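Local coordinates for internalin (Listeria monocytogenes serotype 4b, PDB 4FMZ), which probably serves in adhesion to or invasion of host cells, as a leucine-rich-repeat protein of the internalin family, at residues Ala10-Ile15 with Leu29-Val34; Thr79-Leu84 with Asn98-Ile103; Asp169-Ala174 with Ile192-Ser197; Asn290-Asn295 with Gly308-Leu313. All blocks are in the same frame, centred on the assembly; numbering follows the deposited sequence.

Contact 1 of 4, residues Ala10-Ile15 with Leu29-Val34; sequences APINQI and LQKASV
Ile12 and Val34 bring the two backbones together, their CA atoms 5.2 Å apart, where the chain 10-15 passes from strand 10-11 into the short helix 12-15 with Pro11 at the N-cap. Asn13 N, in the first turn of that helix, donates to Val34 O over 2.8 Å; the bond is bent at the hydrogen (138°), though the donor lies in the plane of the Val34 carbonyl. Further back, Gln30 ends helix 19-29 in a Schellman motif, and residues 31-34 then run on as loop.

Val34 O also lies against carbon: Ile12 CB is 3.3 Å from it. The Ile12 side chain, CG1 anti to the carbonyl carbon (chi1 -65°), sends CD1 on to Lys31 CG at 3.9 Å and to Ser33 O. Lys31 offers only its aliphatic root here, for its chain bends at chi2 and NZ forms a salt bridge with Glu42. Val34 CG2 in turn meets Asn13 CB at 4.2 Å. Ile12 also packs on Ala22, Ile25 and Arg26 of helix 19-29 and on Val38, and so belongs to the small hydrophobic core of the helical N-terminal cap that internalins carry ahead of their leucine-rich repeats.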
# COMPACT_ATOMS: atom_id res chain seq x y z
N ALA A 10 -29.94 -4.90 -29.44
CA ALA A 10 -29.66 -3.57 -29.95
C ALA A 10 -28.18 -3.41 -30.31
O ALA A 10 -27.35 -4.15 -29.77
CB ALA A 10 -30.06 -2.52 -28.91
N PRO A 11 -27.83 -2.46 -31.20
CA PRO A 11 -26.40 -2.23 -31.50
C PRO A 11 -25.59 -1.86 -30.25
O PRO A 11 -26.11 -1.17 -29.36
CB PRO A 11 -26.43 -1.06 -32.49
CG PRO A 11 -27.81 -1.13 -33.11
CD PRO A 11 -28.68 -1.53 -31.96
N ILE A 12 -24.34 -2.35 -30.17
CA ILE A 12 -23.43 -2.05 -29.05
C ILE A 12 -23.37 -0.53 -28.80
O ILE A 12 -23.49 -0.12 -27.64
CB ILE A 12 -21.99 -2.63 -29.29
CG1 ILE A 12 -21.99 -4.16 -29.35
CG2 ILE A 12 -20.99 -2.14 -28.22
CD1 ILE A 12 -20.74 -4.84 -29.93
N ASN A 13 -23.23 0.29 -29.86
CA ASN A 13 -23.09 1.73 -29.69
C ASN A 13 -24.43 2.45 -29.36
O ASN A 13 -24.42 3.66 -29.13
CB ASN A 13 -22.38 2.38 -30.88
CG ASN A 13 -23.16 2.32 -32.17
OD1 ASN A 13 -24.17 1.63 -32.31
ND2 ASN A 13 -22.67 3.05 -33.16
N GLN A 14 -25.56 1.70 -29.34
CA GLN A 14 -26.86 2.22 -28.89
C GLN A 14 -26.96 2.06 -27.37
O GLN A 14 -27.56 2.90 -26.69
CB GLN A 14 -28.04 1.50 -29.58
CG GLN A 14 -29.43 1.95 -29.09
CD GLN A 14 -30.56 1.16 -29.70
OE1 GLN A 14 -30.69 1.06 -30.92
NE2 GLN A 14 -31.44 0.62 -28.86
N ILE A 15 -26.44 0.93 -26.86
CA ILE A 15 -26.50 0.56 -25.45
C ILE A 15 -25.38 1.26 -24.67
O ILE A 15 -25.61 1.73 -23.56
CB ILE A 15 -26.45 -1.00 -25.30
CG1 ILE A 15 -27.62 -1.72 -26.03
CG2 ILE A 15 -26.34 -1.43 -23.84
CD1 ILE A 15 -29.12 -1.45 -25.46
N LEU A 29 -16.64 -9.49 -27.01
CA LEU A 29 -17.59 -10.38 -27.69
C LEU A 29 -17.11 -10.77 -29.10
O LEU A 29 -17.79 -11.53 -29.78
CB LEU A 29 -18.98 -9.72 -27.75
CG LEU A 29 -19.74 -9.60 -26.41
CD1 LEU A 29 -20.87 -8.60 -26.51
CD2 LEU A 29 -20.28 -10.96 -25.93
N GLN A 30 -15.94 -10.25 -29.52
CA GLN A 30 -15.29 -10.47 -30.82
C GLN A 30 -16.27 -10.17 -31.98
O GLN A 30 -16.41 -10.94 -32.94
CB GLN A 30 -14.66 -11.86 -30.92
CG GLN A 30 -13.45 -11.96 -29.99
CD GLN A 30 -12.63 -13.19 -30.14
OE1 GLN A 30 -12.53 -13.78 -31.21
NE2 GLN A 30 -11.98 -13.56 -29.05
N LYS A 31 -16.94 -9.01 -31.88
CA LYS A 31 -17.84 -8.50 -32.92
C LYS A 31 -17.00 -7.72 -33.93
O LYS A 31 -15.91 -7.25 -33.58
CB LYS A 31 -18.96 -7.62 -32.32
CG LYS A 31 -19.95 -8.38 -31.41
CD LYS A 31 -20.91 -9.25 -32.18
CE LYS A 31 -21.78 -10.07 -31.25
NZ LYS A 31 -22.59 -11.05 -31.99
N ALA A 32 -17.47 -7.58 -35.17
CA ALA A 32 -16.72 -6.86 -36.19
C ALA A 32 -16.72 -5.34 -35.96
O ALA A 32 -15.74 -4.68 -36.29
CB ALA A 32 -17.29 -7.15 -37.56
N SER A 33 -17.81 -4.79 -35.40
CA SER A 33 -17.99 -3.34 -35.25
C SER A 33 -18.84 -2.99 -34.02
O SER A 33 -19.63 -3.81 -33.57
CB SER A 33 -18.67 -2.79 -36.51
OG SER A 33 -19.14 -1.46 -36.39
N VAL A 34 -18.71 -1.74 -33.53
CA VAL A 34 -19.53 -1.22 -32.41
C VAL A 34 -20.98 -0.99 -32.89
O VAL A 34 -21.88 -0.79 -32.07
CB VAL A 34 -18.94 0.07 -31.77
CG1 VAL A 34 -17.59 -0.21 -31.10
CG2 VAL A 34 -18.83 1.22 -32.78

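Contact 2 of 4, residues Thr79-Leu84 with Asn98-Ile103; sequences TDISPL and NKITDI
Ile81 and Ile100 meet between two consecutive turns of a leucine-rich-repeat solenoid, in the loops that follow strands 70-72 and 92-94. The backbones are closest at Thr79 and Ile100, CA to CA 4.5 Å, and then diverge; the CA atoms of Ile81 and Ile103 are 7.1 Å apart.

No direct hydrogen bond joins the segments; two waters bridge the backbones. One donates to Thr79 O and accepts from Asp102 N at 3.0 Å; the other accepts from Ile81 N and donates to Asp102 O at 2.9 Å. Asp102 thus has both its backbone N and its O tied by water to the preceding turn.

Inward of the waters, Ile81 puts each branch to separate use. CG1 sits between the backbone N and the carbonyl carbon (chi1 52°), which takes CG1 alongside Asp102 O and CD1 to Ile103 CG2 at 4.2 Å, while CG2 touches Ile100 CD1 at 3.8 Å, the two side chains crossing at about a right angle. Leu106 also packs on Ile81. At the solvent edge, Thr79 CG2 rests on Lys99 CB at 3.6 Å, and Lys99 NZ reaches back to Gln77.

Asp80 fixes the start of the 3-10 segment 82-84: its OD1 takes Ser82 N (3.0 Å) and Ser82 OG from one face of the carboxylate, the former closing an Asx turn. The Ile-Thr-Asp-Ile sequence recurs in both turns, its isoleucines inside and its Asp at the outer bend, as in internalin leucine-rich repeats.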
# COMPACT_ATOMS: atom_id res chain seq x y z
N THR A 79 -16.51 9.71 -14.04
CA THR A 79 -16.95 10.56 -12.93
C THR A 79 -18.15 9.92 -12.24
O THR A 79 -18.14 9.77 -11.03
CB THR A 79 -17.28 12.00 -13.38
OG1 THR A 79 -18.22 11.96 -14.45
CG2 THR A 79 -16.05 12.79 -13.79
N ASP A 80 -19.16 9.52 -13.01
CA ASP A 80 -20.41 8.92 -12.52
C ASP A 80 -20.38 7.39 -12.63
O ASP A 80 -20.34 6.85 -13.74
CB ASP A 80 -21.59 9.51 -13.32
CG ASP A 80 -22.98 9.13 -12.83
OD1 ASP A 80 -23.07 8.44 -11.80
OD2 ASP A 80 -23.97 9.53 -13.48
N ILE A 81 -20.47 6.70 -11.49
CA ILE A 81 -20.48 5.24 -11.47
C ILE A 81 -21.87 4.67 -11.12
O ILE A 81 -21.96 3.47 -10.85
CB ILE A 81 -19.37 4.63 -10.55
CG1 ILE A 81 -19.38 5.23 -9.13
CG2 ILE A 81 -17.98 4.77 -11.20
CD1 ILE A 81 -18.86 4.30 -8.07
N SER A 82 -22.96 5.51 -11.18
CA SER A 82 -24.33 5.06 -10.89
C SER A 82 -24.74 3.82 -11.73
O SER A 82 -25.40 2.95 -11.17
CB SER A 82 -25.35 6.19 -11.06
OG SER A 82 -25.27 6.81 -12.33
N PRO A 83 -24.33 3.63 -13.03
CA PRO A 83 -24.74 2.39 -13.74
C PRO A 83 -24.22 1.08 -13.11
O PRO A 83 -24.69 0.02 -13.50
CB PRO A 83 -24.16 2.58 -15.15
CG PRO A 83 -24.01 4.04 -15.29
CD PRO A 83 -23.55 4.49 -13.94
N LEU A 84 -23.27 1.15 -12.14
CA LEU A 84 -22.77 -0.05 -11.46
C LEU A 84 -23.69 -0.52 -10.33
O LEU A 84 -23.52 -1.64 -9.84
CB LEU A 84 -21.37 0.19 -10.83
CG LEU A 84 -20.17 0.39 -11.75
CD1 LEU A 84 -18.89 0.52 -10.95
CD2 LEU A 84 -20.04 -0.74 -12.75
N ASN A 98 -9.22 7.57 -12.05
CA ASN A 98 -10.39 8.13 -12.73
C ASN A 98 -10.70 9.47 -12.05
O ASN A 98 -9.83 10.01 -11.36
CB ASN A 98 -11.57 7.14 -12.70
CG ASN A 98 -11.51 6.12 -13.79
OD1 ASN A 98 -11.72 6.43 -14.95
ND2 ASN A 98 -11.19 4.88 -13.46
N LYS A 99 -11.91 10.00 -12.22
CA LYS A 99 -12.29 11.27 -11.61
C LYS A 99 -13.50 11.07 -10.69
O LYS A 99 -14.33 11.97 -10.56
CB LYS A 99 -12.60 12.30 -12.72
CG LYS A 99 -11.40 12.75 -13.53
CD LYS A 99 -11.84 13.42 -14.83
CE LYS A 99 -10.86 14.46 -15.32
NZ LYS A 99 -9.56 13.87 -15.75
N ILE A 100 -13.58 9.89 -10.05
CA ILE A 100 -14.70 9.52 -9.18
C ILE A 100 -14.63 10.27 -7.85
O ILE A 100 -13.58 10.31 -7.20
CB ILE A 100 -14.77 7.97 -8.99
CG1 ILE A 100 -15.10 7.25 -10.33
CG2 ILE A 100 -15.81 7.59 -7.94
CD1 ILE A 100 -14.44 5.89 -10.48
N THR A 101 -15.77 10.85 -7.43
CA THR A 101 -15.89 11.56 -6.16
C THR A 101 -16.97 10.88 -5.31
O THR A 101 -16.72 10.54 -4.15
CB THR A 101 -16.16 13.06 -6.38
OG1 THR A 101 -17.34 13.21 -7.16
CG2 THR A 101 -15.01 13.76 -7.08
N ASP A 102 -18.15 10.64 -5.89
CA ASP A 102 -19.29 10.00 -5.24
C ASP A 102 -19.27 8.49 -5.48
O ASP A 102 -19.37 8.05 -6.63
CB ASP A 102 -20.60 10.63 -5.78
CG ASP A 102 -21.88 10.21 -5.07
OD1 ASP A 102 -21.86 9.18 -4.36
OD2 ASP A 102 -22.91 10.89 -5.26
N ILE A 103 -19.19 7.69 -4.40
CA ILE A 103 -19.18 6.23 -4.52
C ILE A 103 -20.47 5.59 -3.96
O ILE A 103 -20.47 4.40 -3.65
CB ILE A 103 -17.92 5.56 -3.93
CG1 ILE A 103 -17.66 5.96 -2.44
CG2 ILE A 103 -16.71 5.83 -4.82
CD1 ILE A 103 -16.75 5.01 -1.71
O HOH W 1 -18.41 10.94 -8.85
O HOH W 2 -21.05 8.39 -9.02

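Contact 3 of 4, residues Asp169-Ala174 with Ile192-Ser197; sequences DVTPIA and ISPLAS
Val170, Ala174 and Pro194 carry most of the interface between segments 169-174 and 192-197. With CG1 anti to the carbonyl carbon (chi1 -62°), CG2 of Val170 falls between the backbone N and the carbonyl carbon and meets Leu195 CG at 3.9 Å, with Leu195 CD2 as close; the two side chains cross at about a right angle. The same methyl looks onto Ile192 CA and the CD of Pro194, so a single branch of Val170 touches three residues of the next turn. Leu195 CD2 goes on to Ile173 CG2 at 3.8 Å, and both Leu195 and Ile173 lean on Leu182 of strand 181-183, in the hydrophobic interior.

Ile173 and Leu195 hold equivalent positions in successive turns of the leucine-rich-repeat solenoid. The short helical turns, of 3-10 type at 193-197, lie side by side on its convex face, across from the strands. Pro194 presents its ring to the preceding turn, CG 3.7 Å from Thr171 OG1 and CB 3.9 Å from Ala174 CB. That methyl also lies only 3.2 Å from Pro194 O, a tight approach of carbon to carbonyl.

The segments share one direct hydrogen bond. Ser197 OG donates to Ala174 O over 2.6 Å, in the carbonyl plane and on a lone pair (C=O...O angle 115°). Thr171 OG1, which touches the proline ring, is itself held by Asp169: OD1 receives OG1 on its syn lone pair at 2.6 Å and Thr171 N from above the carboxylate plane, forming an Asx turn.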
# COMPACT_ATOMS: atom_id res chain seq x y z
N ASP A 169 -6.74 10.10 12.29
CA ASP A 169 -7.29 9.11 13.21
C ASP A 169 -7.35 7.72 12.57
O ASP A 169 -8.12 7.49 11.65
CB ASP A 169 -8.67 9.58 13.67
CG ASP A 169 -9.28 8.77 14.78
OD1 ASP A 169 -8.66 7.77 15.20
OD2 ASP A 169 -10.39 9.12 15.23
N VAL A 170 -6.54 6.78 13.08
CA VAL A 170 -6.50 5.43 12.54
C VAL A 170 -7.31 4.44 13.44
O VAL A 170 -7.22 3.23 13.23
CB VAL A 170 -5.04 4.93 12.26
CG1 VAL A 170 -4.36 5.82 11.22
CG2 VAL A 170 -4.19 4.86 13.53
N THR A 171 -8.13 4.97 14.39
CA THR A 171 -8.95 4.15 15.30
C THR A 171 -9.84 3.14 14.53
O THR A 171 -9.84 1.98 14.92
CB THR A 171 -9.81 5.01 16.28
OG1 THR A 171 -8.95 5.89 17.01
CG2 THR A 171 -10.57 4.17 17.29
N PRO A 172 -10.52 3.49 13.40
CA PRO A 172 -11.32 2.46 12.69
C PRO A 172 -10.50 1.26 12.21
O PRO A 172 -11.06 0.17 12.11
CB PRO A 172 -11.91 3.22 11.50
CG PRO A 172 -11.90 4.65 11.93
CD PRO A 172 -10.65 4.81 12.73
N ILE A 173 -9.19 1.45 11.90
CA ILE A 173 -8.31 0.39 11.39
C ILE A 173 -8.01 -0.64 12.50
O ILE A 173 -7.70 -1.80 12.19
CB ILE A 173 -7.00 0.97 10.76
CG1 ILE A 173 -7.34 1.95 9.61
CG2 ILE A 173 -6.07 -0.16 10.25
CD1 ILE A 173 -6.12 2.71 9.09
N ALA A 174 -8.13 -0.25 13.79
CA ALA A 174 -7.90 -1.16 14.92
C ALA A 174 -8.81 -2.40 14.85
O ALA A 174 -8.41 -3.48 15.29
CB ALA A 174 -8.12 -0.43 16.24
N ILE A 192 -0.45 6.16 16.46
CA ILE A 192 -0.79 4.82 15.94
C ILE A 192 -1.16 3.85 17.09
O ILE A 192 -1.34 2.66 16.84
CB ILE A 192 0.31 4.23 15.02
CG1 ILE A 192 1.72 4.24 15.68
CG2 ILE A 192 0.30 4.88 13.63
CD1 ILE A 192 2.72 3.18 15.09
N SER A 193 -1.34 4.35 18.34
CA SER A 193 -1.67 3.51 19.50
C SER A 193 -2.88 2.55 19.24
O SER A 193 -2.74 1.40 19.65
CB SER A 193 -1.91 4.33 20.76
OG SER A 193 -2.99 5.24 20.62
N PRO A 194 -3.97 2.87 18.49
CA PRO A 194 -5.02 1.86 18.25
C PRO A 194 -4.56 0.65 17.42
O PRO A 194 -5.20 -0.39 17.47
CB PRO A 194 -6.09 2.62 17.46
CG PRO A 194 -5.83 4.05 17.74
CD PRO A 194 -4.36 4.16 17.85
N LEU A 195 -3.44 0.77 16.70
CA LEU A 195 -2.94 -0.30 15.84
C LEU A 195 -2.30 -1.47 16.62
O LEU A 195 -1.94 -2.47 16.01
CB LEU A 195 -1.96 0.25 14.76
CG LEU A 195 -2.54 1.31 13.80
CD1 LEU A 195 -1.61 1.52 12.61
CD2 LEU A 195 -3.98 0.94 13.28
N ALA A 196 -2.28 -1.39 17.97
CA ALA A 196 -1.79 -2.44 18.86
C ALA A 196 -2.65 -3.72 18.72
O ALA A 196 -2.19 -4.80 19.08
CB ALA A 196 -1.80 -1.95 20.31
N SER A 197 -3.85 -3.61 18.15
CA SER A 197 -4.75 -4.75 17.93
C SER A 197 -4.41 -5.55 16.65
O SER A 197 -4.94 -6.65 16.46
CB SER A 197 -6.19 -4.26 17.83
OG SER A 197 -6.28 -3.34 16.76

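Contact 4 of 4, residues Asn290-Asn295 with Gly308-Leu313; sequences NSLFLN and GGLTNL. With EDO (1,2-ethanediol), chain F; EDO (1,2-ethanediol), chain H.
Asn290 and Asn312 make the one direct hydrogen bond between the segments. Asn290 ND2 donates to Asn312 O at 3.0 Å, nearly straight (161°); the acceptor lies close to the plane of the Asn290 amide, but the donor stands above the plane of the carbonyl, 40° out of it. With CG anti to its own carbonyl carbon (chi1 -65°), the amide turns back to the type I turn 310-313, while OD1 takes a hydrogen bond from Lys268 NZ.

Two CA-H...O contacts run in opposite senses beside it: Asn290 CA approaches Asn312 O, and Leu313 CA approaches Asn290 O, at 3.5 Å. The CA atoms of Asn290 and Leu313 are 4.0 Å apart here.

Apolar contacts lie on the inner side of the strand. Leu313 CD2 packs on Leu292 CB at 3.7 Å and also lies against the backbone of Asn290. Farther along the Leu292 side chain, CD2 meets Leu310 CD1 at 3.9 Å, these two leucines crossing at about a right angle.

Two ethanediol molecules, probably from the crystallisation liquor, touch segment 290-295: one binds weakly to Asn290 OD1, and the other accepts from Asn295 ND2 at 3.0 Å.

Strand 291-293 runs parallel between strands 269-271 and 315-317, with Leu292 touching Leu270 and Leu316. The turn 310-313 leads from helix 304-308 into strand 315-317, and Leu313 packs against Ile307 of that helix and Met335, so the turn is packed against both strand 291-293 and helix 304-308.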
# COMPACT_ATOMS: atom_id res chain seq x y z
N ASN A 290 22.52 -7.52 4.53
CA ASN A 290 22.99 -7.34 3.14
C ASN A 290 23.06 -5.86 2.79
O ASN A 290 23.85 -5.47 1.94
CB ASN A 290 22.07 -8.07 2.12
CG ASN A 290 22.04 -9.58 2.24
OD1 ASN A 290 20.99 -10.20 2.11
ND2 ASN A 290 23.19 -10.21 2.46
N SER A 291 22.18 -5.05 3.39
CA SER A 291 22.09 -3.62 3.10
C SER A 291 21.99 -2.85 4.39
O SER A 291 21.12 -3.14 5.23
CB SER A 291 20.89 -3.32 2.21
OG SER A 291 20.87 -4.19 1.09
N LEU A 292 22.90 -1.89 4.55
CA LEU A 292 22.99 -1.09 5.76
C LEU A 292 23.16 0.37 5.41
O LEU A 292 24.12 0.73 4.73
CB LEU A 292 24.16 -1.60 6.63
CG LEU A 292 24.51 -0.87 7.93
CD1 LEU A 292 23.33 -0.88 8.92
CD2 LEU A 292 25.69 -1.53 8.58
N PHE A 293 22.22 1.20 5.86
CA PHE A 293 22.26 2.65 5.59
C PHE A 293 22.47 3.39 6.91
O PHE A 293 21.57 3.44 7.76
CB PHE A 293 20.98 3.10 4.87
CG PHE A 293 20.77 2.40 3.54
CD1 PHE A 293 20.06 1.21 3.47
CD2 PHE A 293 21.31 2.91 2.37
CE1 PHE A 293 19.89 0.54 2.26
CE2 PHE A 293 21.14 2.24 1.15
CZ PHE A 293 20.43 1.07 1.10
N LEU A 294 23.69 3.93 7.09
CA LEU A 294 24.11 4.64 8.29
C LEU A 294 24.59 6.06 8.00
O LEU A 294 25.15 6.70 8.88
CB LEU A 294 25.23 3.84 9.00
CG LEU A 294 24.75 2.71 9.93
CD1 LEU A 294 25.90 1.79 10.27
CD2 LEU A 294 24.16 3.26 11.22
N ASN A 295 24.36 6.56 6.77
CA ASN A 295 24.71 7.93 6.34
C ASN A 295 24.01 8.95 7.23
O ASN A 295 22.93 8.66 7.75
CB ASN A 295 24.30 8.14 4.87
CG ASN A 295 22.84 7.83 4.63
OD1 ASN A 295 22.43 6.66 4.62
ND2 ASN A 295 22.01 8.86 4.58
N GLY A 308 33.12 -3.72 9.42
CA GLY A 308 34.03 -4.60 8.70
C GLY A 308 33.77 -6.08 8.88
O GLY A 308 34.13 -6.87 8.01
N GLY A 309 33.12 -6.45 10.00
CA GLY A 309 32.75 -7.83 10.31
C GLY A 309 31.51 -8.32 9.59
O GLY A 309 31.30 -9.53 9.47
N LEU A 310 30.67 -7.38 9.08
CA LEU A 310 29.42 -7.69 8.38
C LEU A 310 29.73 -8.02 6.91
O LEU A 310 29.38 -7.27 6.00
CB LEU A 310 28.43 -6.51 8.51
CG LEU A 310 28.10 -6.05 9.93
CD1 LEU A 310 27.46 -4.68 9.94
CD2 LEU A 310 27.24 -7.06 10.63
N THR A 311 30.34 -9.19 6.69
CA THR A 311 30.85 -9.65 5.40
C THR A 311 29.78 -10.01 4.35
O THR A 311 30.13 -10.17 3.18
CB THR A 311 31.85 -10.80 5.59
OG1 THR A 311 31.27 -11.80 6.41
CG2 THR A 311 33.17 -10.32 6.20
N ASN A 312 28.48 -10.07 4.72
CA ASN A 312 27.44 -10.34 3.72
C ASN A 312 26.84 -9.04 3.17
O ASN A 312 25.92 -9.09 2.35
CB ASN A 312 26.33 -11.25 4.26
CG ASN A 312 26.79 -12.56 4.83
OD1 ASN A 312 26.31 -12.97 5.87
ND2 ASN A 312 27.71 -13.28 4.17
N LEU A 313 27.39 -7.87 3.57
CA LEU A 313 26.93 -6.57 3.07
C LEU A 313 27.24 -6.41 1.60
O LEU A 313 28.38 -6.66 1.18
CB LEU A 313 27.57 -5.40 3.85
CG LEU A 313 27.06 -5.09 5.26
CD1 LEU A 313 27.83 -3.92 5.86
CD2 LEU A 313 25.57 -4.79 5.29
C1 EDO F . 18.30 -6.14 0.95
O1 EDO F . 18.39 -6.09 -0.47
C2 EDO F . 17.61 -7.44 1.42
O2 EDO F . 18.41 -8.58 1.12
C1 EDO H . 17.69 9.07 4.78
O1 EDO H . 19.09 9.27 4.92
C2 EDO H . 17.36 7.59 5.08
O2 EDO H . 18.31 6.78 4.41

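In the fold
From the N terminus, contact 1 closes a loop round helix 19-29 within the cap, bringing the chain back beside the start of helix 12-15 before the repeats begin. Contacts 2 and 3 each span about one repeat, with one strand of the solenoid between their segments: contact 2 joins loops of adjoining turns, and contact 3 joins helical turns on the convex side. Contact 4 closes the loop holding helix 304-308, returning to strand 291-293 near the C-terminal end. The four follow in series; none nests or crosses. Centres of contacts 1 and 4 are 61 Å apart, on opposite sides of the chain's centre, so these short-range closures are spread from the cap along the curved solenoid.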